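Local atomic coordinates of membrane-associated protein VP24 (Marburg virus - Musoke, Kenya, 1980, PDB entry 4OR8), a protein that may act as a minor matrix protein of the virion, with a role in nucleocapsid assembly and in budding of virus particles. Residues S99-L108 / V233-L243; V54-H62 / F164-F175. All coordinates share one frame; numbering follows the deposited sequence.

Contact 1: S99-L108 / V233-L243; sequences STIIEPFLAL and VVFGLVAEAVL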
loop_
_atom_site.group_PDB
_atom_site.type_symbol
_atom_site.label_atom_id
_atom_site.label_comp_id
_atom_site.label_asym_id
_atom_site.label_seq_id
_atom_site.Cartn_x
_atom_site.Cartn_y
_atom_site.Cartn_z
ATOM N N SER B 99 15.282 19.302 -6.098
ATOM C CA SER B 99 13.968 18.690 -6.270
ATOM C C SER B 99 13.126 18.915 -5.022
ATOM O O SER B 99 13.640 18.894 -3.904
ATOM C CB SER B 99 14.096 17.195 -6.555
ATOM O OG SER B 99 14.496 16.488 -5.395
ATOM N N THR B 100 11.830 19.136 -5.215
ATOM C CA THR B 100 10.936 19.418 -4.098
ATOM C C THR B 100 9.819 18.387 -3.959
ATOM O O THR B 100 9.266 17.907 -4.946
ATOM C CB THR B 100 10.323 20.832 -4.200
ATOM O OG1 THR B 100 9.480 20.914 -5.356
ATOM C CG2 THR B 100 11.422 21.882 -4.297
ATOM N N ILE B 101 9.492 18.059 -2.717
ATOM C CA ILE B 101 8.464 17.074 -2.423
ATOM C C ILE B 101 7.094 17.724 -2.339
ATOM O O ILE B 101 6.925 18.751 -1.689
ATOM C CB ILE B 101 8.759 16.362 -1.097
ATOM C CG1 ILE B 101 10.142 15.713 -1.155
ATOM C CG2 ILE B 101 7.682 15.333 -0.787
ATOM C CD1 ILE B 101 10.593 15.134 0.153
ATOM N N ILE B 102 6.112 17.121 -3.002
ATOM C CA ILE B 102 4.751 17.631 -2.957
ATOM C C ILE B 102 3.868 16.712 -2.130
ATOM O O ILE B 102 4.166 15.529 -1.974
ATOM C CB ILE B 102 4.159 17.795 -4.369
ATOM C CG1 ILE B 102 4.194 16.463 -5.121
ATOM C CG2 ILE B 102 4.918 18.866 -5.140
ATOM C CD1 ILE B 102 3.611 16.531 -6.513
ATOM N N GLU B 103 2.787 17.268 -1.596
ATOM C CA GLU B 103 1.834 16.504 -0.802
ATOM C C GLU B 103 1.227 15.392 -1.642
ATOM O O GLU B 103 1.099 15.529 -2.858
ATOM C CB GLU B 103 0.726 17.415 -0.266
ATOM C CG GLU B 103 1.170 18.374 0.826
ATOM C CD GLU B 103 2.030 19.505 0.297
ATOM O OE1 GLU B 103 1.839 19.902 -0.873
ATOM O OE2 GLU B 103 2.905 19.987 1.047
ATOM N N PRO B 104 0.854 14.280 -0.994
ATOM C CA PRO B 104 0.281 13.135 -1.707
ATOM C C PRO B 104 -1.001 13.461 -2.476
ATOM O O PRO B 104 -1.233 12.863 -3.526
ATOM C CB PRO B 104 0.012 12.116 -0.590
ATOM C CG PRO B 104 0.054 12.892 0.673
ATOM C CD PRO B 104 1.018 14.002 0.442
ATOM N N PHE B 105 -1.813 14.393 -1.978
ATOM C CA PHE B 105 -3.044 14.759 -2.682
ATOM C C PHE B 105 -2.773 15.564 -3.951
ATOM O O PHE B 105 -3.591 15.590 -4.869
ATOM C CB PHE B 105 -4.036 15.490 -1.764
ATOM C CG PHE B 105 -3.462 16.695 -1.068
ATOM C CD1 PHE B 105 -3.283 17.891 -1.749
ATOM C CD2 PHE B 105 -3.126 16.638 0.278
ATOM C CE1 PHE B 105 -2.763 19.001 -1.108
ATOM C CE2 PHE B 105 -2.608 17.746 0.928
ATOM C CZ PHE B 105 -2.426 18.930 0.233
ATOM N N LEU B 106 -1.622 16.223 -3.996
ATOM C CA LEU B 106 -1.185 16.913 -5.200
ATOM C C LEU B 106 -0.645 15.890 -6.192
ATOM O O LEU B 106 -0.767 16.056 -7.406
ATOM C CB LEU B 106 -0.106 17.941 -4.860
ATOM C CG LEU B 106 -0.473 19.408 -5.088
ATOM C CD1 LEU B 106 -1.863 19.706 -4.558
ATOM C CD2 LEU B 106 0.550 20.312 -4.428
ATOM N N ALA B 107 -0.049 14.826 -5.664
ATOM C CA ALA B 107 0.482 13.756 -6.497
ATOM C C ALA B 107 -0.659 12.934 -7.081
ATOM O O ALA B 107 -0.568 12.440 -8.204
ATOM C CB ALA B 107 1.425 12.873 -5.695
ATOM N N LEU B 108 -1.732 12.784 -6.310
ATOM C CA LEU B 108 -2.920 12.099 -6.793
ATOM C C LEU B 108 -3.550 12.911 -7.908
ATOM O O LEU B 108 -4.013 12.362 -8.907
ATOM C CB LEU B 108 -3.937 11.902 -5.669
ATOM C CG LEU B 108 -5.266 11.288 -6.120
ATOM C CD1 LEU B 108 -5.067 9.853 -6.565
ATOM C CD2 LEU B 108 -6.313 11.369 -5.030
ATOM N N VAL B 233 12.048 19.819 -10.796
ATOM C CA VAL B 233 11.658 18.447 -10.495
ATOM C C VAL B 233 10.867 18.361 -9.195
ATOM O O VAL B 233 11.351 18.756 -8.135
ATOM C CB VAL B 233 12.882 17.515 -10.400
ATOM C CG1 VAL B 233 12.469 16.150 -9.885
ATOM C CG2 VAL B 233 13.567 17.394 -11.754
ATOM N N VAL B 234 9.645 17.850 -9.283
ATOM C CA VAL B 234 8.836 17.608 -8.098
ATOM C C VAL B 234 8.449 16.142 -8.055
ATOM O O VAL B 234 8.434 15.469 -9.085
ATOM C CB VAL B 234 7.555 18.469 -8.077
ATOM C CG1 VAL B 234 7.907 19.945 -8.051
ATOM C CG2 VAL B 234 6.672 18.146 -9.271
ATOM N N PHE B 235 8.145 15.645 -6.863
ATOM C CA PHE B 235 7.700 14.268 -6.717
ATOM C C PHE B 235 6.939 14.052 -5.419
ATOM O O PHE B 235 7.180 14.733 -4.422
ATOM C CB PHE B 235 8.875 13.291 -6.820
ATOM C CG PHE B 235 9.815 13.337 -5.650
ATOM C CD1 PHE B 235 10.812 14.296 -5.582
ATOM C CD2 PHE B 235 9.712 12.410 -4.624
ATOM C CE1 PHE B 235 11.681 14.337 -4.509
ATOM C CE2 PHE B 235 10.580 12.447 -3.544
ATOM C CZ PHE B 235 11.566 13.411 -3.489
ATOM N N GLY B 236 6.014 13.100 -5.445
ATOM C CA GLY B 236 5.244 12.745 -4.272
ATOM C C GLY B 236 4.959 11.259 -4.264
ATOM O O GLY B 236 5.304 10.551 -5.207
ATOM N N LEU B 237 4.324 10.785 -3.199
ATOM C CA LEU B 237 4.040 9.366 -3.060
ATOM C C LEU B 237 2.562 9.132 -2.787
ATOM O O LEU B 237 2.032 9.580 -1.771
ATOM C CB LEU B 237 4.879 8.772 -1.927
ATOM C CG LEU B 237 4.694 7.285 -1.629
ATOM C CD1 LEU B 237 5.082 6.450 -2.835
ATOM C CD2 LEU B 237 5.508 6.879 -0.410
ATOM N N VAL B 238 1.895 8.438 -3.704
ATOM C CA VAL B 238 0.505 8.062 -3.494
ATOM C C VAL B 238 0.429 6.644 -2.940
ATOM O O VAL B 238 0.885 5.695 -3.576
ATOM C CB VAL B 238 -0.331 8.167 -4.783
ATOM C CG1 VAL B 238 -1.749 7.693 -4.525
ATOM C CG2 VAL B 238 -0.341 9.598 -5.299
ATOM N N ALA B 239 -0.141 6.513 -1.745
ATOM C CA ALA B 239 -0.259 5.223 -1.081
ATOM C C ALA B 239 -1.152 4.281 -1.872
ATOM O O ALA B 239 -2.148 4.698 -2.460
ATOM C CB ALA B 239 -0.790 5.398 0.322
ATOM N N GLU B 240 -0.784 3.008 -1.869
ATOM C CA GLU B 240 -1.471 1.981 -2.640
ATOM C C GLU B 240 -2.974 1.927 -2.370
ATOM O O GLU B 240 -3.769 1.767 -3.296
ATOM C CB GLU B 240 -0.832 0.625 -2.340
ATOM C CG GLU B 240 -1.263 -0.501 -3.249
ATOM C CD GLU B 240 -0.456 -1.763 -3.006
ATOM O OE1 GLU B 240 0.595 -1.672 -2.336
ATOM O OE2 GLU B 240 -0.872 -2.843 -3.477
ATOM N N ALA B 241 -3.354 2.068 -1.101
ATOM C CA ALA B 241 -4.754 1.985 -0.692
ATOM C C ALA B 241 -5.638 3.044 -1.361
ATOM O O ALA B 241 -6.816 2.803 -1.627
ATOM C CB ALA B 241 -4.866 2.074 0.815
ATOM N N VAL B 242 -5.061 4.210 -1.627
ATOM C CA VAL B 242 -5.771 5.298 -2.292
ATOM C C VAL B 242 -6.380 4.852 -3.618
ATOM O O VAL B 242 -7.526 5.179 -3.932
ATOM C CB VAL B 242 -4.825 6.486 -2.565
ATOM C CG1 VAL B 242 -5.512 7.531 -3.432
ATOM C CG2 VAL B 242 -4.341 7.093 -1.257
ATOM N N LEU B 243 -5.606 4.093 -4.387
ATOM C CA LEU B 243 -6.033 3.660 -5.713
ATOM C C LEU B 243 -6.683 2.279 -5.701
ATOM O O LEU B 243 -7.525 1.980 -6.546
ATOM C CB LEU B 243 -4.848 3.677 -6.680
ATOM C CG LEU B 243 -4.082 4.999 -6.733
ATOM C CD1 LEU B 243 -2.897 4.901 -7.666
ATOM C CD2 LEU B 243 -5.003 6.131 -7.158
#

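Contact 2: V54-H62 / F164-F175; sequences VKWGNFVFH and FKILMAGVKNFF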
loop_
_atom_site.group_PDB
_atom_site.type_symbol
_atom_site.label_atom_id
_atom_site.label_comp_id
_atom_site.label_asym_id
_atom_site.label_seq_id
_atom_site.Cartn_x
_atom_site.Cartn_y
_atom_site.Cartn_z
ATOM N N VAL B 54 -10.467 13.654 -0.780
ATOM C CA VAL B 54 -10.663 14.413 -1.999
ATOM C C VAL B 54 -11.803 13.823 -2.807
ATOM O O VAL B 54 -11.799 12.638 -3.140
ATOM C CB VAL B 54 -9.398 14.466 -2.855
ATOM C CG1 VAL B 54 -9.672 15.236 -4.128
ATOM C CG2 VAL B 54 -8.265 15.109 -2.073
ATOM N N LYS B 55 -12.789 14.662 -3.101
ATOM C CA LYS B 55 -13.920 14.254 -3.918
ATOM C C LYS B 55 -13.791 14.817 -5.321
ATOM O O LYS B 55 -13.631 16.024 -5.512
ATOM C CB LYS B 55 -15.237 14.701 -3.282
ATOM C CG LYS B 55 -15.525 14.029 -1.951
ATOM C CD LYS B 55 -16.886 14.417 -1.409
ATOM C CE LYS B 55 -17.164 13.712 -0.091
ATOM N NZ LYS B 55 -18.527 14.007 0.426
ATOM N N TRP B 56 -13.843 13.928 -6.302
ATOM C CA TRP B 56 -13.842 14.323 -7.701
ATOM C C TRP B 56 -14.681 13.327 -8.479
ATOM O O TRP B 56 -14.484 12.120 -8.360
ATOM C CB TRP B 56 -12.421 14.374 -8.253
ATOM C CG TRP B 56 -12.384 14.631 -9.717
ATOM C CD1 TRP B 56 -12.347 15.843 -10.337
ATOM C CD2 TRP B 56 -12.398 13.648 -10.757
ATOM N NE1 TRP B 56 -12.329 15.677 -11.698
ATOM C CE2 TRP B 56 -12.363 14.337 -11.983
ATOM C CE3 TRP B 56 -12.436 12.250 -10.770
ATOM C CZ2 TRP B 56 -12.362 13.678 -13.209
ATOM C CZ3 TRP B 56 -12.435 11.599 -11.984
ATOM C CH2 TRP B 56 -12.397 12.311 -13.188
ATOM N N GLY B 57 -15.615 13.833 -9.277
ATOM C CA GLY B 57 -16.588 12.973 -9.920
ATOM C C GLY B 57 -17.361 12.248 -8.838
ATOM O O GLY B 57 -17.769 12.858 -7.851
ATOM N N ASN B 58 -17.547 10.945 -9.007
ATOM C CA ASN B 58 -18.175 10.137 -7.969
ATOM C C ASN B 58 -17.145 9.339 -7.175
ATOM O O ASN B 58 -17.480 8.351 -6.523
ATOM C CB ASN B 58 -19.241 9.210 -8.563
ATOM C CG ASN B 58 -18.680 8.274 -9.609
ATOM O OD1 ASN B 58 -17.527 8.401 -10.017
ATOM N ND2 ASN B 58 -19.500 7.333 -10.062
ATOM N N PHE B 59 -15.888 9.770 -7.240
ATOM C CA PHE B 59 -14.827 9.147 -6.456
ATOM C C PHE B 59 -14.668 9.872 -5.133
ATOM O O PHE B 59 -14.694 11.101 -5.084
ATOM C CB PHE B 59 -13.487 9.205 -7.191
ATOM C CG PHE B 59 -13.411 8.337 -8.414
ATOM C CD1 PHE B 59 -13.074 6.997 -8.312
ATOM C CD2 PHE B 59 -13.639 8.868 -9.672
ATOM C CE1 PHE B 59 -12.988 6.201 -9.439
ATOM C CE2 PHE B 59 -13.553 8.077 -10.801
ATOM C CZ PHE B 59 -13.228 6.741 -10.684
ATOM N N VAL B 60 -14.497 9.106 -4.061
ATOM C CA VAL B 60 -14.088 9.671 -2.786
ATOM C C VAL B 60 -12.717 9.112 -2.425
ATOM O O VAL B 60 -12.587 7.942 -2.072
ATOM C CB VAL B 60 -15.086 9.344 -1.658
ATOM C CG1 VAL B 60 -14.629 9.979 -0.354
ATOM C CG2 VAL B 60 -16.479 9.825 -2.024
ATOM N N PHE B 61 -11.691 9.946 -2.526
ATOM C CA PHE B 61 -10.335 9.500 -2.244
ATOM C C PHE B 61 -9.966 9.689 -0.776
ATOM O O PHE B 61 -10.207 10.746 -0.199
ATOM C CB PHE B 61 -9.332 10.229 -3.141
ATOM C CG PHE B 61 -9.479 9.907 -4.600
ATOM C CD1 PHE B 61 -9.107 8.667 -5.088
ATOM C CD2 PHE B 61 -9.979 10.849 -5.486
ATOM C CE1 PHE B 61 -9.236 8.366 -6.431
ATOM C CE2 PHE B 61 -10.110 10.555 -6.831
ATOM C CZ PHE B 61 -9.737 9.312 -7.303
ATOM N N HIS B 62 -9.381 8.655 -0.180
ATOM C CA HIS B 62 -8.889 8.729 1.188
ATOM C C HIS B 62 -7.365 8.750 1.202
ATOM O O HIS B 62 -6.722 7.716 1.022
ATOM C CB HIS B 62 -9.404 7.548 2.004
ATOM C CG HIS B 62 -10.897 7.453 2.051
ATOM N ND1 HIS B 62 -11.639 6.908 1.025
ATOM C CD2 HIS B 62 -11.785 7.835 2.998
ATOM C CE1 HIS B 62 -12.921 6.958 1.338
ATOM N NE2 HIS B 62 -13.037 7.515 2.531
ATOM N N PHE B 164 -20.264 10.839 -18.646
ATOM C CA PHE B 164 -19.856 10.840 -17.250
ATOM C C PHE B 164 -19.546 9.416 -16.797
ATOM O O PHE B 164 -18.536 9.166 -16.141
ATOM C CB PHE B 164 -20.962 11.440 -16.380
ATOM C CG PHE B 164 -20.646 11.447 -14.912
ATOM C CD1 PHE B 164 -21.033 10.394 -14.100
ATOM C CD2 PHE B 164 -19.967 12.510 -14.343
ATOM C CE1 PHE B 164 -20.741 10.399 -12.752
ATOM C CE2 PHE B 164 -19.677 12.522 -12.994
ATOM C CZ PHE B 164 -20.063 11.466 -12.197
ATOM N N LYS B 165 -20.429 8.489 -17.153
ATOM C CA LYS B 165 -20.279 7.090 -16.782
ATOM C C LYS B 165 -18.985 6.522 -17.353
ATOM O O LYS B 165 -18.208 5.879 -16.646
ATOM C CB LYS B 165 -21.467 6.279 -17.298
ATOM C CG LYS B 165 -22.073 5.350 -16.272
ATOM C CD LYS B 165 -23.078 6.075 -15.399
ATOM C CE LYS B 165 -24.356 6.345 -16.167
ATOM N NZ LYS B 165 -24.977 5.080 -16.650
ATOM N N ILE B 166 -18.764 6.771 -18.639
ATOM C CA ILE B 166 -17.571 6.294 -19.325
ATOM C C ILE B 166 -16.310 6.889 -18.709
ATOM O O ILE B 166 -15.313 6.190 -18.505
ATOM C CB ILE B 166 -17.628 6.621 -20.835
ATOM C CG1 ILE B 166 -18.736 5.810 -21.507
ATOM C CG2 ILE B 166 -16.293 6.338 -21.507
ATOM C CD1 ILE B 166 -18.870 6.071 -22.988
ATOM N N LEU B 167 -16.369 8.178 -18.396
ATOM C CA LEU B 167 -15.230 8.872 -17.809
ATOM C C LEU B 167 -14.792 8.242 -16.494
ATOM O O LEU B 167 -13.601 8.042 -16.267
ATOM C CB LEU B 167 -15.547 10.349 -17.600
ATOM C CG LEU B 167 -14.395 11.147 -16.990
ATOM C CD1 LEU B 167 -13.186 11.103 -17.912
ATOM C CD2 LEU B 167 -14.814 12.583 -16.691
ATOM N N MET B 168 -15.756 7.924 -15.636
ATOM C CA MET B 168 -15.458 7.285 -14.360
ATOM C C MET B 168 -14.933 5.868 -14.573
ATOM O O MET B 168 -13.969 5.453 -13.934
ATOM C CB MET B 168 -16.697 7.265 -13.466
ATOM C CG MET B 168 -17.310 8.633 -13.218
ATOM S SD MET B 168 -16.169 9.819 -12.472
ATOM C CE MET B 168 -16.326 11.176 -13.628
ATOM N N ALA B 169 -15.566 5.129 -15.479
ATOM C CA ALA B 169 -15.142 3.765 -15.785
ATOM C C ALA B 169 -13.717 3.725 -16.333
ATOM O O ALA B 169 -12.954 2.795 -16.054
ATOM C CB ALA B 169 -16.105 3.120 -16.768
ATOM N N GLY B 170 -13.366 4.741 -17.114
ATOM C CA GLY B 170 -12.034 4.853 -17.676
ATOM C C GLY B 170 -10.952 5.077 -16.638
ATOM O O GLY B 170 -9.878 4.483 -16.726
ATOM N N VAL B 171 -11.235 5.932 -15.659
ATOM C CA VAL B 171 -10.279 6.241 -14.600
ATOM C C VAL B 171 -10.041 5.024 -13.709
ATOM O O VAL B 171 -8.903 4.740 -13.326
ATOM C CB VAL B 171 -10.745 7.442 -13.747
ATOM C CG1 VAL B 171 -9.838 7.634 -12.547
ATOM C CG2 VAL B 171 -10.782 8.703 -14.592
ATOM N N LYS B 172 -11.113 4.303 -13.394
ATOM C CA LYS B 172 -11.001 3.064 -12.628
ATOM C C LYS B 172 -10.156 2.056 -13.397
ATOM O O LYS B 172 -9.346 1.331 -12.814
ATOM C CB LYS B 172 -12.381 2.473 -12.334
ATOM C CG LYS B 172 -13.204 3.267 -11.334
ATOM C CD LYS B 172 -14.613 2.705 -11.190
ATOM C CE LYS B 172 -14.618 1.359 -10.481
ATOM N NZ LYS B 172 -14.190 1.470 -9.059
ATOM N N ASN B 173 -10.349 2.024 -14.710
ATOM C CA ASN B 173 -9.590 1.134 -15.575
ATOM C C ASN B 173 -8.103 1.466 -15.567
ATOM O O ASN B 173 -7.256 0.571 -15.557
ATOM C CB ASN B 173 -10.145 1.180 -16.999
ATOM C CG ASN B 173 -9.332 0.351 -17.972
ATOM O OD1 ASN B 173 -8.582 0.889 -18.784
ATOM N ND2 ASN B 173 -9.477 -0.965 -17.895
ATOM N N PHE B 174 -7.788 2.757 -15.560
ATOM C CA PHE B 174 -6.399 3.195 -15.520
ATOM C C PHE B 174 -5.753 2.845 -14.187
ATOM O O PHE B 174 -4.590 2.453 -14.139
ATOM C CB PHE B 174 -6.293 4.697 -15.770
ATOM C CG PHE B 174 -4.884 5.215 -15.754
ATOM C CD1 PHE B 174 -4.094 5.139 -16.888
ATOM C CD2 PHE B 174 -4.350 5.782 -14.607
ATOM C CE1 PHE B 174 -2.798 5.617 -16.880
ATOM C CE2 PHE B 174 -3.055 6.262 -14.592
ATOM C CZ PHE B 174 -2.278 6.180 -15.732
ATOM N N PHE B 175 -6.509 3.002 -13.106
ATOM C CA PHE B 175 -6.030 2.631 -11.784
ATOM C C PHE B 175 -5.719 1.149 -11.766
ATOM O O PHE B 175 -4.703 0.723 -11.221
ATOM C CB PHE B 175 -7.086 2.940 -10.723
ATOM C CG PHE B 175 -7.230 4.399 -10.416
ATOM C CD1 PHE B 175 -6.229 5.294 -10.747
ATOM C CD2 PHE B 175 -8.368 4.874 -9.792
ATOM C CE1 PHE B 175 -6.363 6.639 -10.461
ATOM C CE2 PHE B 175 -8.506 6.216 -9.502
ATOM C CZ PHE B 175 -7.502 7.100 -9.838
#

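Contact 1: S99-L108 / V233-L243
The ring of F235 lies against I101, whose CG1 comes within 3.6 Å of ring atom CZ at an oblique angle, while the hydroxyl of S99 sits at the ring's edge near its plane. That hydroxyl is also hydrogen-bonded outside the contact, to L93 O among others, which probably helps to hold it beside the ring. F235 reaches both neighbours because its CG stands between the backbone N and the carbonyl carbon (chi1 70°), turning the ring back over the neighbouring strand. V234 and T100 lie on the sheet face away from F235, and V234 CB meets CG2 of I102 at 4.0 Å. Three backbone bonds define the pairing: T100 N to V233 O (3.0 Å), F235 N to T100 O (3.2 Å) and I102 N to F235 O (3.0 Å). T100 thus donates to the residue before V234 and accepts from the one after it, the pattern of a parallel ladder, and 100-101 forms an edge of the five-stranded mixed sheet beside 228-239. After E103, at the N-cap position, helix 104-108 runs at 90° to strand 233-239. A107 points its methyl at the strand, beside G236, and packs against V238 CG2 at 3.7 Å. Further along, L108 extends CD1 to V242 CG1 (3.9 Å) and L243 CD2 (3.8 Å), the two leucine branches running antiparallel alongside one another.

Contact 2: V54-H62 / F164-F175
The sulfur of M168 lies beside two rings, W56 and F59, in a Met-aromatic contact with each. SD is 4.7 Å from the centroid of the F59 ring, 65° off the ring normal, and 4.9 Å from the centroid of the six-membered ring of W56, 42° off its normal; both approaches are therefore oblique. The M168 chain bends at chi2 (-58°) and again at chi3, which carries CE to W56 CH2 and also lays this methyl over one face of F164 in its own helix. G57 CA lies 4.1 Å from M168 SD.

F59 leaves its strand toward the helix and lies alongside M168, the two side chains pointing opposite ways. Its far rim is met by two further residues: K172 brings CG to the ring edge, near the ring plane, 3.5 Å from F59 CE1, and V171 CG1 comes obliquely to CZ at 4.0 Å. The other methyl of V171, CG2, turns to W56 CH2, so this one valine touches both aromatic residues. F61 and F175 reach out to each other from strand and helix: F175 CE2 lies in the plane of the F61 ring, 3.8 Å from F61 CE1, whereas F61 stands oblique to the ring of F175. One face of the F175 ring rests on V171 O, a turn back in the same helix.

No hydrogen bond crosses the interface. Within 54-62, paired backbone bonds between V54 and F61 and between W56 and F59 hold the strands together. H246 adds an edge-to-face contact to F59. The arrangement is that of a beta hairpin with a type II' turn from W56 to F59, with G57 at positive phi, packed by its aromatic residues against helix 161-178.

Both contacts are largely buried, but contact 1 lies nearer the middle of the chain, its centre about 7 Å from the chain centre against about 12 Å for contact 2. Their chemistry follows the elements joined: in contact 1 strand hydrogen bonds accompany apolar packing that includes the F235 ring, whereas in contact 2 hairpin and helix meet mainly through aromatic, sulfur and aliphatic side chains. The two share no segment, yet they touch directly. L108 CD2 packs on F61 CG at 3.5 Å, L243 CD2 on F175 CE1 at 3.6 Å, and V242 CG2 meets the backbone O of H62 at 3.4 Å. Each also reaches the second subunit, through E240 and A241 or V60 and H62.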